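Local coordinates for long form salivary protein D7L1 (Aedes aegypti, PDB 3DXL), which binds and sequesters biogenic amines and leukotrienes of the vertebrate host, helping the female mosquito to blood-feed, at residues G59-P63 with V64-F68; E133-K136 with G137-K141. All blocks are in the same frame, centred on the assembly; numbering follows the deposited sequence.

Contact 1 of 2, residues G59-P63 with V64-F68; sequences GLYDP and VAQKF
Y61 and F68 pair across a short antiparallel hairpin, and their rings make an edge-to-face stack. The tyrosine presents its CD1 edge to the phenylalanine, with CD1 about 3.9 Å above the plane of the F68 ring and over its centre. The ring centroids are 5.2 Å apart and the planes stand 64° from each other. With CG of Y61 anti to the backbone N (chi1 180°), the tyrosine ring runs along the partner strand, past the K67 carbonyl, until its OH lies 3.4 Å from CA of Q66. That hydroxyl is hydrogen-bonded to the carbonyl O of T102.

D62 organises the turn from the other side of the ribbon. Its OD1 accepts two backbone N-H groups that arrive from the same face of the carboxylate: A65 N at 3.0 Å, almost straight (172°) but from well above the plane, and V64 N, nearly in line with the C-O bond. Two donors on one oxygen pin the carboxylate, and A65 CB packs against its carbon, 3.5 Å from CG. The main chain of D62 closes the hairpin: its N donates to K67 O at 2.9 Å, while its O receives weak bonds from the N atoms of both Q66 and K67. Q66 has positive phi, and this double pairing opposite D62 is a G1 beta bulge.

The hairpin follows helix 45-58, whose L55 and V56 pack on Y61, and leads toward helix 71-79. F68 lies against V109, A112 and Y113 of helix 106-119.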
loop_
_atom_site.group_PDB
_atom_site.type_symbol
_atom_site.label_atom_id
_atom_site.label_comp_id
_atom_site.label_asym_id
_atom_site.label_seq_id
_atom_site.Cartn_x
_atom_site.Cartn_y
_atom_site.Cartn_z
ATOM N N GLY A 59 7.301 -9.013 6.153
ATOM C CA GLY A 59 8.616 -9.279 6.736
ATOM C C GLY A 59 8.702 -10.599 7.483
ATOM O O GLY A 59 9.723 -10.889 8.109
ATOM N N LEU A 60 7.647 -11.411 7.407
ATOM C CA LEU A 60 7.660 -12.739 8.024
ATOM C C LEU A 60 8.588 -13.687 7.292
ATOM O O LEU A 60 9.147 -14.603 7.902
ATOM C CB LEU A 60 6.253 -13.332 8.081
ATOM C CG LEU A 60 5.347 -12.804 9.180
ATOM C CD1 LEU A 60 3.915 -13.135 8.874
ATOM C CD2 LEU A 60 5.755 -13.377 10.536
ATOM N N TYR A 61 8.711 -13.500 5.981
ATOM C CA TYR A 61 9.730 -14.192 5.203
ATOM C C TYR A 61 10.698 -13.167 4.654
ATOM O O TYR A 61 10.301 -12.200 3.994
ATOM C CB TYR A 61 9.156 -15.084 4.085
ATOM C CG TYR A 61 10.244 -15.790 3.295
ATOM C CD1 TYR A 61 10.933 -16.883 3.840
ATOM C CD2 TYR A 61 10.621 -15.339 2.027
ATOM C CE1 TYR A 61 11.944 -17.509 3.137
ATOM C CE2 TYR A 61 11.636 -15.965 1.314
ATOM C CZ TYR A 61 12.288 -17.048 1.879
ATOM O OH TYR A 61 13.289 -17.647 1.159
ATOM N N ASP A 62 11.971 -13.386 4.951
ATOM C CA ASP A 62 13.049 -12.524 4.511
ATOM C C ASP A 62 13.742 -13.201 3.328
ATOM O O ASP A 62 14.479 -14.170 3.520
ATOM C CB ASP A 62 14.008 -12.288 5.680
ATOM C CG ASP A 62 15.149 -11.351 5.335
ATOM O OD1 ASP A 62 15.471 -11.195 4.137
ATOM O OD2 ASP A 62 15.736 -10.796 6.282
ATOM N N PRO A 63 13.492 -12.706 2.099
ATOM C CA PRO A 63 14.018 -13.339 0.892
ATOM C C PRO A 63 15.534 -13.205 0.740
ATOM O O PRO A 63 16.135 -13.982 0.001
ATOM C CB PRO A 63 13.296 -12.598 -0.238
ATOM C CG PRO A 63 12.974 -11.272 0.338
ATOM C CD PRO A 63 12.675 -11.516 1.782
ATOM N N VAL A 64 16.123 -12.227 1.430
ATOM C CA VAL A 64 17.572 -12.022 1.437
ATOM C C VAL A 64 18.218 -13.060 2.362
ATOM O O VAL A 64 19.175 -13.741 1.982
ATOM C CB VAL A 64 17.947 -10.575 1.873
ATOM C CG1 VAL A 64 19.462 -10.381 1.901
ATOM C CG2 VAL A 64 17.305 -9.538 0.946
ATOM N N ALA A 65 17.667 -13.188 3.569
ATOM C CA ALA A 65 18.142 -14.165 4.543
ATOM C C ALA A 65 17.765 -15.593 4.148
ATOM O O ALA A 65 18.382 -16.550 4.627
ATOM C CB ALA A 65 17.593 -13.835 5.928
ATOM N N GLN A 66 16.771 -15.730 3.266
ATOM C CA GLN A 66 16.151 -17.020 2.910
ATOM C C GLN A 66 15.711 -17.799 4.155
ATOM O O GLN A 66 15.945 -19.012 4.284
ATOM C CB GLN A 66 17.023 -17.851 1.952
ATOM C CG GLN A 66 16.995 -17.314 0.514
ATOM C CD GLN A 66 17.502 -18.301 -0.519
ATOM O OE1 GLN A 66 16.735 -18.815 -1.341
ATOM N NE2 GLN A 66 18.801 -18.568 -0.491
ATOM N N LYS A 67 15.079 -17.068 5.070
ATOM C CA LYS A 67 14.549 -17.603 6.320
ATOM C C LYS A 67 13.317 -16.809 6.708
ATOM O O LYS A 67 13.129 -15.668 6.263
ATOM C CB LYS A 67 15.532 -17.417 7.477
ATOM C CG LYS A 67 16.928 -17.910 7.288
ATOM C CD LYS A 67 17.780 -17.377 8.419
ATOM C CE LYS A 67 19.203 -17.828 8.272
ATOM N NZ LYS A 67 19.941 -17.572 9.508
ATOM N N PHE A 68 12.510 -17.402 7.580
ATOM C CA PHE A 68 11.433 -16.699 8.246
ATOM C C PHE A 68 11.983 -15.855 9.398
ATOM O O PHE A 68 13.100 -16.099 9.878
ATOM C CB PHE A 68 10.367 -17.695 8.709
ATOM C CG PHE A 68 9.653 -18.364 7.568
ATOM C CD1 PHE A 68 8.481 -17.809 7.051
ATOM C CD2 PHE A 68 10.173 -19.513 6.970
ATOM C CE1 PHE A 68 7.829 -18.405 5.994
ATOM C CE2 PHE A 68 9.527 -20.119 5.905
ATOM C CZ PHE A 68 8.355 -19.559 5.408
#

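Contact 2 of 2, residues E133-K136 with G137-K141; sequences ELTK and GLYEK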
loop_
_atom_site.group_PDB
_atom_site.type_symbol
_atom_site.label_atom_id
_atom_site.label_comp_id
_atom_site.label_asym_id
_atom_site.label_seq_id
_atom_site.Cartn_x
_atom_site.Cartn_y
_atom_site.Cartn_z
ATOM N N GLU A 133 -14.278 -7.470 13.197
ATOM C CA GLU A 133 -14.835 -6.724 14.324
ATOM C C GLU A 133 -13.784 -5.868 15.022
ATOM O O GLU A 133 -14.022 -4.687 15.300
ATOM C CB GLU A 133 -15.542 -7.654 15.322
ATOM C CG GLU A 133 -16.161 -6.944 16.534
ATOM C CD GLU A 133 -17.336 -6.025 16.190
ATOM O OE1 GLU A 133 -17.848 -6.059 15.047
ATOM O OE2 GLU A 133 -17.759 -5.262 17.085
ATOM N N LEU A 134 -12.619 -6.448 15.287
ATOM C CA LEU A 134 -11.555 -5.706 15.937
ATOM C C LEU A 134 -11.074 -4.551 15.061
ATOM O O LEU A 134 -10.809 -3.460 15.556
ATOM C CB LEU A 134 -10.386 -6.628 16.299
ATOM C CG LEU A 134 -10.634 -7.678 17.394
ATOM C CD1 LEU A 134 -9.439 -8.617 17.522
ATOM C CD2 LEU A 134 -10.946 -7.019 18.735
ATOM N N THR A 135 -10.963 -4.793 13.759
ATOM C CA THR A 135 -10.438 -3.793 12.843
ATOM C C THR A 135 -11.430 -2.628 12.682
ATOM O O THR A 135 -11.028 -1.462 12.651
ATOM C CB THR A 135 -10.039 -4.447 11.514
ATOM O OG1 THR A 135 -9.109 -5.507 11.776
ATOM C CG2 THR A 135 -9.390 -3.443 10.579
ATOM N N LYS A 136 -12.724 -2.936 12.659
ATOM C CA LYS A 136 -13.759 -1.896 12.633
ATOM C C LYS A 136 -13.598 -0.937 13.811
ATOM O O LYS A 136 -13.675 0.286 13.648
ATOM C CB LYS A 136 -15.148 -2.539 12.651
ATOM C CG LYS A 136 -16.318 -1.561 12.743
ATOM C CD LYS A 136 -17.630 -2.302 12.949
ATOM C CE LYS A 136 -18.757 -1.347 13.310
ATOM N NZ LYS A 136 -19.133 -0.453 12.180
ATOM N N GLY A 137 -13.376 -1.495 15.001
ATOM C CA GLY A 137 -13.186 -0.686 16.197
ATOM C C GLY A 137 -11.955 0.192 16.123
ATOM O O GLY A 137 -11.983 1.345 16.535
ATOM N N LEU A 138 -10.863 -0.358 15.608
ATOM C CA LEU A 138 -9.636 0.417 15.440
ATOM C C LEU A 138 -9.808 1.564 14.432
ATOM O O LEU A 138 -9.381 2.698 14.696
ATOM C CB LEU A 138 -8.480 -0.491 15.037
ATOM C CG LEU A 138 -7.047 0.040 15.094
ATOM C CD1 LEU A 138 -6.772 0.897 16.329
ATOM C CD2 LEU A 138 -6.075 -1.124 15.033
ATOM N N TYR A 139 -10.460 1.292 13.304
ATOM C CA TYR A 139 -10.724 2.363 12.338
ATOM C C TYR A 139 -11.547 3.488 12.959
ATOM O O TYR A 139 -11.328 4.656 12.660
ATOM C CB TYR A 139 -11.443 1.830 11.104
ATOM C CG TYR A 139 -10.565 1.269 10.012
ATOM C CD1 TYR A 139 -9.641 2.077 9.338
ATOM C CD2 TYR A 139 -10.694 -0.057 9.608
ATOM C CE1 TYR A 139 -8.849 1.560 8.303
ATOM C CE2 TYR A 139 -9.910 -0.583 8.579
ATOM C CZ TYR A 139 -8.987 0.232 7.933
ATOM O OH TYR A 139 -8.204 -0.265 6.905
ATOM N N GLU A 140 -12.500 3.144 13.818
ATOM C CA GLU A 140 -13.310 4.155 14.494
ATOM C C GLU A 140 -12.467 4.990 15.460
ATOM O O GLU A 140 -12.582 6.217 15.485
ATOM C CB GLU A 140 -14.510 3.507 15.198
ATOM C CG GLU A 140 -15.491 2.866 14.221
ATOM C CD GLU A 140 -16.917 2.721 14.739
ATOM O OE1 GLU A 140 -17.131 2.648 15.973
ATOM O OE2 GLU A 140 -17.833 2.664 13.888
ATOM N N LYS A 141 -11.608 4.330 16.235
ATOM C CA LYS A 141 -10.684 5.027 17.135
ATOM C C LYS A 141 -9.797 6.014 16.376
ATOM O O LYS A 141 -9.622 7.160 16.787
ATOM C CB LYS A 141 -9.809 4.025 17.904
ATOM C CG LYS A 141 -10.511 3.357 19.090
ATOM C CD LYS A 141 -9.516 2.599 19.964
ATOM C CE LYS A 141 -10.170 1.989 21.206
ATOM N NZ LYS A 141 -10.622 3.022 22.181
HETATM O O HOH W 1 -17.560 1.501 11.242
#
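The Y139 ring has T135 as its neighbour one helical turn back: the methyl CG2 of T135 lies 3.5 Å from CE2 of Y139, and the T135 carbonyl O approaches CD2 of Y139 obliquely at 3.4 Å. The two side chains run side by side in the same direction. CG2 of T135 is anti to the backbone N (chi1 -56°, measured to OG1), which brings the methyl to the tyrosine and leaves OG1 to hydrogen-bond the carbonyl O of N131. The Y139 side chain also touches P6 and L10 of helix 6-20.

K136 and E140, again four residues apart, form the polar pair. NZ of K136 is 3.8 Å from OE2 of E140, a long salt bridge, and a water bridges the gap, accepting from K136 NZ at 2.7 Å and donating to E140 OE2 at 2.9 Å. The lysine chain is extended up to a bend at its last torsion (chi4 68°), while CG of E140 rests 3.2 Å from the carbonyl O of K136.

Beneath the side chains the backbone hydrogen bonds run without a break. The N atom of Y139 donates to T135 O at 2.9 Å and 169°, and G137, L138 and E140 repeat the step to E133, L134 and K136.

These i to i+4 bonds and side-chain pairs are those of an alpha-helix, here with an exposed charged side and an inward Y139 side beside K149, which binds leukotriene E4; T135 lies close to G130 of that site.

How the contacts relate
Both contacts are local, each within one continuous piece of chain, but they shape different elements: contact 1 folds a two-strand hairpin, contact 2 spans successive turns of helix 132-142. Contact 1 is partly buried, with an aromatic pair inward and an exposed turn tied by a carboxylate to main-chain N-H groups. Contact 2 is a surface contact, where a run of helical backbone bonds carries a water-bridged charged pair and one buried tyrosine. The centres of contact 1 and contact 2 are about 30 Å apart, and contact 1 and contact 2 do not touch. Contact 2 directly adjoins a leukotriene E4-binding residue; in contact 1 the L60 side chain is still about 8 Å from that of W37.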